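PDB 3O5Y: sensor protein from Bacillus halodurans, which is the GAF domain of a two-component sensor histidine kinase, which probably phosphorylates protein histidine using ATP. Local coordinates for residues A[23-28]-A[92-97]; A[98-103]-A[132-137]; A[107-112]-A[140-145]. All coordinates share one frame; numbering follows the deposited sequence.

Interaction 1 of 3, residues A[23-28]-A[92-97]; sequences FDRISF and LDLKSI. With ACT (acetate ion), chain C.
The guanidinium group of Arg25 carries Leu92 on one face and an acetate ion at its edge. Methyl CD1 of Leu92 sits 3.5 Å above the guanidinium plane, offset toward the rim, and comes within 3.6 Å of Arg25 NE. At the edge, Arg25 NH1 donates to acetate OXT over 3.2 Å, with a nearly straight N-H...O angle of 171°. Ser27, two residues along the strand, gives its OG hydrogen to the same oxygen at 2.9 Å, and Tyr62 also bonds the ion. The acetate probably comes from the crystallisation liquor.

Leu94 takes the aliphatic part of the arginine. Its CD2 lies 3.9 Å from Arg25 CB, and the two side chains cross at about a right angle. The arginine chain leaves with CG anti to the backbone N (chi1 -160°) and then bends at chi2 (-96°), which carries it past Leu94 and brings its head against Leu92. No hydrogen bond crosses between the segments; the charged head finds its polar partners in the acetate and in the carbonyl of Ser46, which accepts from NH2.

Asp24 and Arg25 together face Gly115 as a classic beta bulge at the start of strand 25-32. Through Leu92 and Leu94, the loop leading into strand 96-103 packs on this arginine in the antiparallel sheet of the GAF fold, beside the place where Arg25, Ser27 and Tyr62 hold the acetate in this crystal.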
loop_
_atom_site.group_PDB
_atom_site.type_symbol
_atom_site.label_atom_id
_atom_site.label_comp_id
_atom_site.label_asym_id
_atom_site.label_seq_id
_atom_site.Cartn_x
_atom_site.Cartn_y
_atom_site.Cartn_z
ATOM N N PHE A 23 -8.452 9.500 -2.282
ATOM C CA PHE A 23 -7.256 8.910 -2.857
ATOM C C PHE A 23 -7.509 8.657 -4.326
ATOM O O PHE A 23 -8.661 8.582 -4.753
ATOM C CB PHE A 23 -6.894 7.594 -2.173
ATOM C CG PHE A 23 -7.837 6.458 -2.495
ATOM C CD1 PHE A 23 -9.035 6.314 -1.807
ATOM C CD2 PHE A 23 -7.533 5.544 -3.503
ATOM C CE1 PHE A 23 -9.915 5.279 -2.107
ATOM C CE2 PHE A 23 -8.409 4.503 -3.811
ATOM C CZ PHE A 23 -9.604 4.370 -3.101
ATOM N N ASP A 24 -6.439 8.475 -5.091
ATOM C CA ASP A 24 -6.557 8.279 -6.510
ATOM C C ASP A 24 -6.120 6.878 -6.912
ATOM O O ASP A 24 -6.644 6.323 -7.882
ATOM C CB ASP A 24 -5.740 9.340 -7.249
ATOM C CG ASP A 24 -6.158 10.762 -6.873
ATOM O OD1 ASP A 24 -5.322 11.495 -6.299
ATOM O OD2 ASP A 24 -7.330 11.141 -7.117
ATOM N N ARG A 25 -5.186 6.287 -6.164
ATOM C CA ARG A 25 -4.605 5.014 -6.567
ATOM C C ARG A 25 -4.248 4.224 -5.346
ATOM O O ARG A 25 -3.741 4.781 -4.388
ATOM C CB ARG A 25 -3.349 5.279 -7.388
ATOM C CG ARG A 25 -2.893 4.137 -8.269
ATOM C CD ARG A 25 -1.844 3.327 -7.581
ATOM N NE ARG A 25 -1.314 2.273 -8.430
ATOM C CZ ARG A 25 -0.239 1.563 -8.118
ATOM N NH1 ARG A 25 0.407 1.816 -6.979
ATOM N NH2 ARG A 25 0.186 0.601 -8.937
ATOM N N ILE A 26 -4.525 2.929 -5.363
ATOM C CA ILE A 26 -4.142 2.050 -4.263
ATOM C C ILE A 26 -3.524 0.815 -4.850
ATOM O O ILE A 26 -3.980 0.316 -5.875
ATOM C CB ILE A 26 -5.352 1.594 -3.398
ATOM C CG1 ILE A 26 -6.046 2.792 -2.785
ATOM C CG2 ILE A 26 -4.906 0.671 -2.261
ATOM C CD1 ILE A 26 -6.527 2.591 -1.368
ATOM N N SER A 27 -2.493 0.305 -4.196
ATOM C CA SER A 27 -2.019 -1.019 -4.530
ATOM C C SER A 27 -1.876 -1.795 -3.252
ATOM O O SER A 27 -1.634 -1.231 -2.190
ATOM C CB SER A 27 -0.692 -0.983 -5.288
ATOM O OG SER A 27 0.328 -0.511 -4.450
ATOM N N PHE A 28 -2.041 -3.102 -3.359
ATOM C CA PHE A 28 -1.857 -3.950 -2.222
ATOM C C PHE A 28 -0.788 -4.967 -2.562
ATOM O O PHE A 28 -0.772 -5.533 -3.664
ATOM C CB PHE A 28 -3.174 -4.619 -1.809
ATOM C CG PHE A 28 -2.975 -5.782 -0.907
ATOM C CD1 PHE A 28 -2.581 -5.590 0.418
ATOM C CD2 PHE A 28 -3.102 -7.079 -1.389
ATOM C CE1 PHE A 28 -2.339 -6.671 1.257
ATOM C CE2 PHE A 28 -2.867 -8.174 -0.548
ATOM C CZ PHE A 28 -2.479 -7.958 0.784
ATOM N N LEU A 92 2.570 7.251 -12.778
ATOM C CA LEU A 92 1.111 7.191 -12.672
ATOM C C LEU A 92 0.525 8.555 -12.261
ATOM O O LEU A 92 -0.629 8.637 -11.834
ATOM C CB LEU A 92 0.719 6.111 -11.657
ATOM C CG LEU A 92 1.253 4.699 -11.924
ATOM C CD1 LEU A 92 1.031 3.817 -10.718
ATOM C CD2 LEU A 92 0.647 4.070 -13.200
ATOM N N ASP A 93 1.341 9.603 -12.401
ATOM C CA ASP A 93 1.020 10.978 -11.989
ATOM C C ASP A 93 0.772 11.177 -10.492
ATOM O O ASP A 93 0.099 12.124 -10.114
ATOM C CB ASP A 93 -0.173 11.555 -12.770
ATOM C CG ASP A 93 0.023 11.509 -14.274
ATOM O OD1 ASP A 93 1.171 11.698 -14.761
ATOM O OD2 ASP A 93 -0.998 11.288 -14.966
ATOM N N LEU A 94 1.313 10.313 -9.643
ATOM C CA LEU A 94 1.109 10.471 -8.222
ATOM C C LEU A 94 2.136 11.436 -7.671
ATOM O O LEU A 94 3.264 11.466 -8.141
ATOM C CB LEU A 94 1.189 9.123 -7.512
ATOM C CG LEU A 94 0.167 8.086 -7.970
ATOM C CD1 LEU A 94 0.465 6.707 -7.344
ATOM C CD2 LEU A 94 -1.260 8.553 -7.666
ATOM N N LYS A 95 1.749 12.222 -6.673
ATOM C CA LYS A 95 2.651 13.213 -6.098
ATOM C C LYS A 95 2.971 12.922 -4.633
ATOM O O LYS A 95 3.798 13.593 -4.015
ATOM C CB LYS A 95 2.070 14.623 -6.266
ATOM C CG LYS A 95 2.159 15.139 -7.703
ATOM C CD LYS A 95 1.978 16.668 -7.787
ATOM C CE LYS A 95 2.293 17.200 -9.208
ATOM N NZ LYS A 95 3.678 16.831 -9.672
ATOM N N SER A 96 2.339 11.882 -4.102
ATOM C CA SER A 96 2.297 11.630 -2.673
ATOM C C SER A 96 1.992 10.157 -2.466
ATOM O O SER A 96 1.144 9.610 -3.150
ATOM C CB SER A 96 1.182 12.485 -2.081
ATOM O OG SER A 96 0.860 12.097 -0.771
ATOM N N ILE A 97 2.681 9.510 -1.533
ATOM C CA ILE A 97 2.404 8.113 -1.233
ATOM C C ILE A 97 2.343 7.867 0.280
ATOM O O ILE A 97 3.195 8.363 1.042
ATOM C CB ILE A 97 3.375 7.133 -2.002
ATOM C CG1 ILE A 97 2.785 5.720 -2.080
ATOM C CG2 ILE A 97 4.797 7.129 -1.427
ATOM C CD1 ILE A 97 1.712 5.564 -3.164
HETATM C C ACT C . 3.376 -0.102 -7.047
HETATM O O ACT C . 4.638 0.047 -7.099
HETATM O OXT ACT C . 2.797 0.036 -5.927
HETATM C CH3 ACT C . 2.624 -0.438 -8.294
#

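Interaction 2 of 3, residues A[98-103]-A[132-137]; sequences LVIPIY and QLTDHL
Thr134 meets Ile100 and Ile102 where helix 124-142 lies over strand 96-103. The short segments run in broadly the same direction, 36° apart, with their axes 7.3 Å from each other at closest approach.

Thr134 turns its side chain toward the strand. With chi1 at 60°, OG1 lies between the backbone N and the carbonyl carbon, where it bonds back to the carbonyl oxygens of Leu130 and Glu131 in the preceding turn. The same OG1 rests 3.5 Å from Ile100 CG2, while the threonine methyl CG2 stands 4.1 Å from that branch and about as far from Ile100 CD1. The backbone of this residue takes part too, for Ile102 CG2 packs 3.9 Å from Thr134 O.

Asp135 starts away from the strand, but its carboxylate swings back to it. OD1 accepts a hydrogen bond from a water at 2.8 Å, and this water in turn accepts from Tyr103 N at 3.0 Å, bridging helix and strand.

One turn beyond Thr134, Leu137 returns to the strand with its CD1 placed 4.2 Å from Ile102 CD1. Ile102 also touches Ala138 on the helix and Leu112 on the adjoining strand.

No direct hydrogen bond joins the two segments. Van der Waals contact of isoleucine methyls with Thr134 and Leu137 carries the buried part, and because the threonine hydroxyl is satisfied within its own helix, it can lie against isoleucine without needing a polar mate on the strand; polar linkage is left to the water at the strand's end.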
loop_
_atom_site.group_PDB
_atom_site.type_symbol
_atom_site.label_atom_id
_atom_site.label_comp_id
_atom_site.label_asym_id
_atom_site.label_seq_id
_atom_site.Cartn_x
_atom_site.Cartn_y
_atom_site.Cartn_z
ATOM N N LEU A 98 1.300 7.156 0.708
ATOM C CA LEU A 98 1.162 6.696 2.086
ATOM C C LEU A 98 1.280 5.169 2.072
ATOM O O LEU A 98 0.580 4.493 1.337
ATOM C CB LEU A 98 -0.191 7.114 2.657
ATOM C CG LEU A 98 -0.457 6.690 4.101
ATOM C CD1 LEU A 98 0.522 7.416 5.032
ATOM C CD2 LEU A 98 -1.900 6.940 4.516
ATOM N N VAL A 99 2.199 4.646 2.863
ATOM C CA VAL A 99 2.572 3.254 2.830
ATOM C C VAL A 99 2.257 2.675 4.216
ATOM O O VAL A 99 2.879 3.015 5.221
ATOM C CB VAL A 99 4.089 3.096 2.461
ATOM C CG1 VAL A 99 4.454 1.637 2.324
ATOM C CG2 VAL A 99 4.422 3.838 1.165
ATOM N N ILE A 100 1.243 1.834 4.273
ATOM C CA ILE A 100 0.860 1.212 5.508
ATOM C C ILE A 100 1.273 -0.246 5.474
ATOM O O ILE A 100 0.738 -0.995 4.667
ATOM C CB ILE A 100 -0.680 1.271 5.690
ATOM C CG1 ILE A 100 -1.150 2.727 5.628
ATOM C CG2 ILE A 100 -1.087 0.556 7.017
ATOM C CD1 ILE A 100 -2.653 2.923 5.848
ATOM N N PRO A 101 2.212 -0.648 6.347
ATOM C CA PRO A 101 2.570 -2.063 6.438
ATOM C C PRO A 101 1.416 -2.829 7.083
ATOM O O PRO A 101 0.840 -2.374 8.061
ATOM C CB PRO A 101 3.787 -2.065 7.361
ATOM C CG PRO A 101 3.567 -0.870 8.275
ATOM C CD PRO A 101 2.810 0.157 7.436
ATOM N N ILE A 102 1.057 -3.971 6.518
ATOM C CA ILE A 102 -0.044 -4.749 7.065
ATOM C C ILE A 102 0.522 -5.884 7.897
ATOM O O ILE A 102 1.200 -6.756 7.372
ATOM C CB ILE A 102 -0.909 -5.304 5.955
ATOM C CG1 ILE A 102 -1.421 -4.152 5.091
ATOM C CG2 ILE A 102 -2.074 -6.059 6.540
ATOM C CD1 ILE A 102 -1.658 -4.593 3.675
ATOM N N TYR A 103 0.291 -5.850 9.200
ATOM C CA TYR A 103 0.693 -6.976 10.042
ATOM C C TYR A 103 -0.327 -7.440 11.055
ATOM O O TYR A 103 -1.118 -6.657 11.561
ATOM C CB TYR A 103 2.087 -6.798 10.672
ATOM C CG TYR A 103 2.333 -5.595 11.548
ATOM C CD1 TYR A 103 2.694 -5.756 12.894
ATOM C CD2 TYR A 103 2.299 -4.300 11.030
ATOM C CE1 TYR A 103 2.975 -4.632 13.728
ATOM C CE2 TYR A 103 2.565 -3.173 11.849
ATOM C CZ TYR A 103 2.900 -3.349 13.193
ATOM O OH TYR A 103 3.162 -2.251 13.990
ATOM N N GLN A 132 -6.873 1.365 11.684
ATOM C CA GLN A 132 -7.806 0.455 12.308
ATOM C C GLN A 132 -8.335 -0.498 11.226
ATOM O O GLN A 132 -8.339 -1.724 11.407
ATOM C CB GLN A 132 -8.888 1.245 13.068
ATOM C CG GLN A 132 -10.317 0.705 13.032
ATOM C CD GLN A 132 -11.114 1.268 11.862
ATOM O OE1 GLN A 132 -11.095 2.475 11.610
ATOM N NE2 GLN A 132 -11.804 0.402 11.141
ATOM N N LEU A 133 -8.693 0.067 10.078
ATOM C CA LEU A 133 -9.205 -0.712 8.956
ATOM C C LEU A 133 -8.175 -1.730 8.440
ATOM O O LEU A 133 -8.530 -2.869 8.179
ATOM C CB LEU A 133 -9.659 0.245 7.854
ATOM C CG LEU A 133 -10.729 -0.011 6.782
ATOM C CD1 LEU A 133 -10.079 -0.523 5.533
ATOM C CD2 LEU A 133 -11.888 -0.923 7.230
ATOM N N THR A 134 -6.902 -1.338 8.342
ATOM C CA THR A 134 -5.856 -2.241 7.863
ATOM C C THR A 134 -5.422 -3.253 8.928
ATOM O O THR A 134 -4.965 -4.351 8.593
ATOM C CB THR A 134 -4.598 -1.488 7.348
ATOM O OG1 THR A 134 -4.055 -0.707 8.406
ATOM C CG2 THR A 134 -4.919 -0.562 6.211
ATOM N N ASP A 135 -5.548 -2.896 10.205
ATOM C CA ASP A 135 -5.327 -3.880 11.266
ATOM C C ASP A 135 -6.345 -5.037 11.229
ATOM O O ASP A 135 -5.984 -6.193 11.477
ATOM C CB ASP A 135 -5.319 -3.222 12.643
ATOM C CG ASP A 135 -4.079 -2.389 12.886
ATOM O OD1 ASP A 135 -3.093 -2.479 12.100
ATOM O OD2 ASP A 135 -4.090 -1.640 13.888
ATOM N N HIS A 136 -7.611 -4.737 10.925
ATOM C CA HIS A 136 -8.608 -5.803 10.741
ATOM C C HIS A 136 -8.316 -6.574 9.457
ATOM O O HIS A 136 -8.529 -7.782 9.374
ATOM C CB HIS A 136 -10.034 -5.246 10.711
ATOM C CG HIS A 136 -10.544 -4.823 12.050
ATOM N ND1 HIS A 136 -10.880 -5.726 13.039
ATOM C CD2 HIS A 136 -10.794 -3.596 12.563
ATOM C CE1 HIS A 136 -11.299 -5.066 14.108
ATOM N NE2 HIS A 136 -11.244 -3.772 13.848
ATOM N N LEU A 137 -7.793 -5.875 8.464
ATOM C CA LEU A 137 -7.513 -6.480 7.173
ATOM C C LEU A 137 -6.471 -7.576 7.325
ATOM O O LEU A 137 -6.587 -8.632 6.714
ATOM C CB LEU A 137 -7.019 -5.402 6.198
ATOM C CG LEU A 137 -7.153 -5.437 4.670
ATOM C CD1 LEU A 137 -5.794 -5.413 3.991
ATOM C CD2 LEU A 137 -8.054 -6.563 4.154
HETATM O O HOH W 1 -1.729 -3.862 10.081
#

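Interaction 3 of 3, residues A[107-112]-A[140-145]; sequences KRVGVL and SIENVE
A classic beta bulge, formed by Val109 and Gly110 opposite Ile102, marks the start of strand 108-116 where the end of helix 124-142 packs on it. Val109 projects toward the helix. Its CG1, anti to the backbone N (chi1 158°), reaches CG2 of Ile141 at 3.7 Å and CD1 of Ile141 at 4.0 Å, the two side chains meeting at a slant.

Glu142 and Lys107 slide past each other in opposite directions. Carboxylate oxygen OE2 of Glu142 lies alongside the lysine's methylenes, 3.3 Å from Lys107 CG and 3.4 Å from Lys107 CE. The ammonium is set further off, with NZ 4.8 Å from Glu142 OE2, so any attraction between the charges is probably modest. Firmer holds come from the turn between the strands: Ser104 OG bonds OE2, and Asn106 ND2 bonds OE1. An alanine at Glu142 would remove the carboxylate, and Ser104 and Asn106 would probably lose their bond to the helix, leaving the lysine chain freer to move.

Around Val109 and Ile141, the valine leans on Ile102 of strand 96-103, and the isoleucine touches Phe28 of strand 25-32 and Leu6 of helix 6-20.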
loop_
_atom_site.group_PDB
_atom_site.type_symbol
_atom_site.label_atom_id
_atom_site.label_comp_id
_atom_site.label_asym_id
_atom_site.label_seq_id
_atom_site.Cartn_x
_atom_site.Cartn_y
_atom_site.Cartn_z
ATOM N N LYS A 107 2.466 -12.240 12.308
ATOM C CA LYS A 107 3.409 -11.995 11.203
ATOM C C LYS A 107 3.101 -10.741 10.383
ATOM O O LYS A 107 2.019 -10.147 10.492
ATOM C CB LYS A 107 3.434 -13.206 10.262
ATOM C CG LYS A 107 2.096 -13.401 9.528
ATOM C CD LYS A 107 2.135 -14.579 8.559
ATOM C CE LYS A 107 0.774 -14.771 7.904
ATOM N NZ LYS A 107 0.943 -15.371 6.552
ATOM N N ARG A 108 4.073 -10.348 9.565
ATOM C CA ARG A 108 3.855 -9.352 8.528
ATOM C C ARG A 108 3.094 -10.032 7.427
ATOM O O ARG A 108 3.372 -11.180 7.088
ATOM C CB ARG A 108 5.173 -8.869 7.962
ATOM C CG ARG A 108 6.105 -8.303 8.972
ATOM C CD ARG A 108 7.465 -8.849 8.697
ATOM N NE ARG A 108 8.456 -7.791 8.721
ATOM C CZ ARG A 108 9.643 -7.877 8.136
ATOM N NH1 ARG A 108 10.485 -6.845 8.203
ATOM N NH2 ARG A 108 9.983 -8.992 7.478
ATOM N N VAL A 109 2.148 -9.303 6.861
ATOM C CA VAL A 109 1.197 -9.845 5.913
ATOM C C VAL A 109 1.374 -9.191 4.547
ATOM O O VAL A 109 1.244 -9.845 3.514
ATOM C CB VAL A 109 -0.246 -9.643 6.456
ATOM C CG1 VAL A 109 -1.288 -9.685 5.350
ATOM C CG2 VAL A 109 -0.550 -10.676 7.496
ATOM N N GLY A 110 1.676 -7.897 4.532
ATOM C CA GLY A 110 1.785 -7.195 3.255
ATOM C C GLY A 110 1.927 -5.708 3.423
ATOM O O GLY A 110 2.323 -5.228 4.487
ATOM N N VAL A 111 1.620 -4.972 2.362
ATOM C CA VAL A 111 1.735 -3.524 2.366
ATOM C C VAL A 111 0.541 -2.931 1.645
ATOM O O VAL A 111 0.074 -3.487 0.639
ATOM C CB VAL A 111 3.077 -3.051 1.724
ATOM C CG1 VAL A 111 3.075 -1.536 1.422
ATOM C CG2 VAL A 111 4.246 -3.395 2.629
ATOM N N LEU A 112 0.016 -1.829 2.191
ATOM C CA LEU A 112 -0.974 -1.010 1.482
ATOM C C LEU A 112 -0.339 0.321 1.084
ATOM O O LEU A 112 0.221 1.034 1.926
ATOM C CB LEU A 112 -2.213 -0.782 2.341
ATOM C CG LEU A 112 -3.422 -0.136 1.659
ATOM C CD1 LEU A 112 -4.055 -1.137 0.709
ATOM C CD2 LEU A 112 -4.453 0.283 2.675
ATOM N N SER A 140 -8.090 -10.748 8.710
ATOM C CA SER A 140 -8.914 -11.339 7.664
ATOM C C SER A 140 -8.085 -12.060 6.612
ATOM O O SER A 140 -8.482 -13.113 6.130
ATOM C CB SER A 140 -9.757 -10.247 6.983
ATOM O OG SER A 140 -10.673 -9.649 7.901
ATOM N N ILE A 141 -6.943 -11.484 6.246
ATOM C CA ILE A 141 -6.078 -12.093 5.234
ATOM C C ILE A 141 -5.417 -13.339 5.799
ATOM O O ILE A 141 -5.305 -14.362 5.122
ATOM C CB ILE A 141 -5.009 -11.100 4.712
ATOM C CG1 ILE A 141 -5.662 -10.021 3.857
ATOM C CG2 ILE A 141 -3.931 -11.812 3.890
ATOM C CD1 ILE A 141 -4.723 -8.909 3.450
ATOM N N GLU A 142 -4.984 -13.242 7.051
ATOM C CA GLU A 142 -4.293 -14.328 7.720
ATOM C C GLU A 142 -5.228 -15.524 7.861
ATOM O O GLU A 142 -4.804 -16.671 7.715
ATOM C CB GLU A 142 -3.800 -13.863 9.096
ATOM C CG GLU A 142 -2.836 -14.828 9.756
ATOM C CD GLU A 142 -2.077 -14.205 10.906
ATOM O OE1 GLU A 142 -2.557 -14.272 12.051
ATOM O OE2 GLU A 142 -0.976 -13.675 10.660
ATOM N N ASN A 143 -6.504 -15.239 8.129
ATOM C CA ASN A 143 -7.518 -16.275 8.311
ATOM C C ASN A 143 -8.070 -16.871 7.012
ATOM O O ASN A 143 -8.984 -17.691 7.038
ATOM C CB ASN A 143 -8.642 -15.761 9.209
ATOM C CG ASN A 143 -8.343 -15.965 10.680
ATOM O OD1 ASN A 143 -8.124 -17.093 11.128
ATOM N ND2 ASN A 143 -8.339 -14.877 11.444
ATOM N N VAL A 144 -7.508 -16.461 5.880
ATOM C CA VAL A 144 -7.764 -17.138 4.615
ATOM C C VAL A 144 -6.823 -18.338 4.483
ATOM O O VAL A 144 -7.261 -19.435 4.118
ATOM C CB VAL A 144 -7.640 -16.168 3.408
ATOM C CG1 VAL A 144 -7.370 -16.924 2.104
ATOM C CG2 VAL A 144 -8.897 -15.324 3.288
ATOM N N GLU A 145 -5.543 -18.129 4.805
ATOM C CA GLU A 145 -4.511 -19.173 4.704
ATOM C C GLU A 145 -4.156 -19.804 6.058
ATOM O O GLU A 145 -5.011 -20.365 6.751
ATOM C CB GLU A 145 -3.248 -18.600 4.047
#

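All three contacts reach the same antiparallel sheet. Interactions 1 and 2 are buried, whereas interaction 3 is only partly so and lies farthest from the centre of the chain. Interactions 2 and 3 share helix 124-142, which meets neighbouring strands, 96-103 and 108-116; interaction 1 shares strand 96-103 with interaction 2 but lies on the other side of the chain's centre. Phe28, in segment 23-28 though not itself touching 92-97, packs against Ile102 of interaction 2 and Ile141 of interaction 3. The chemistry differs with place: one leucine over an arginine's acetate-bonded head and another against its chain, isoleucine methyls with one water bridge, and a valine-isoleucine pair flanked by a more exposed lysine and glutamate.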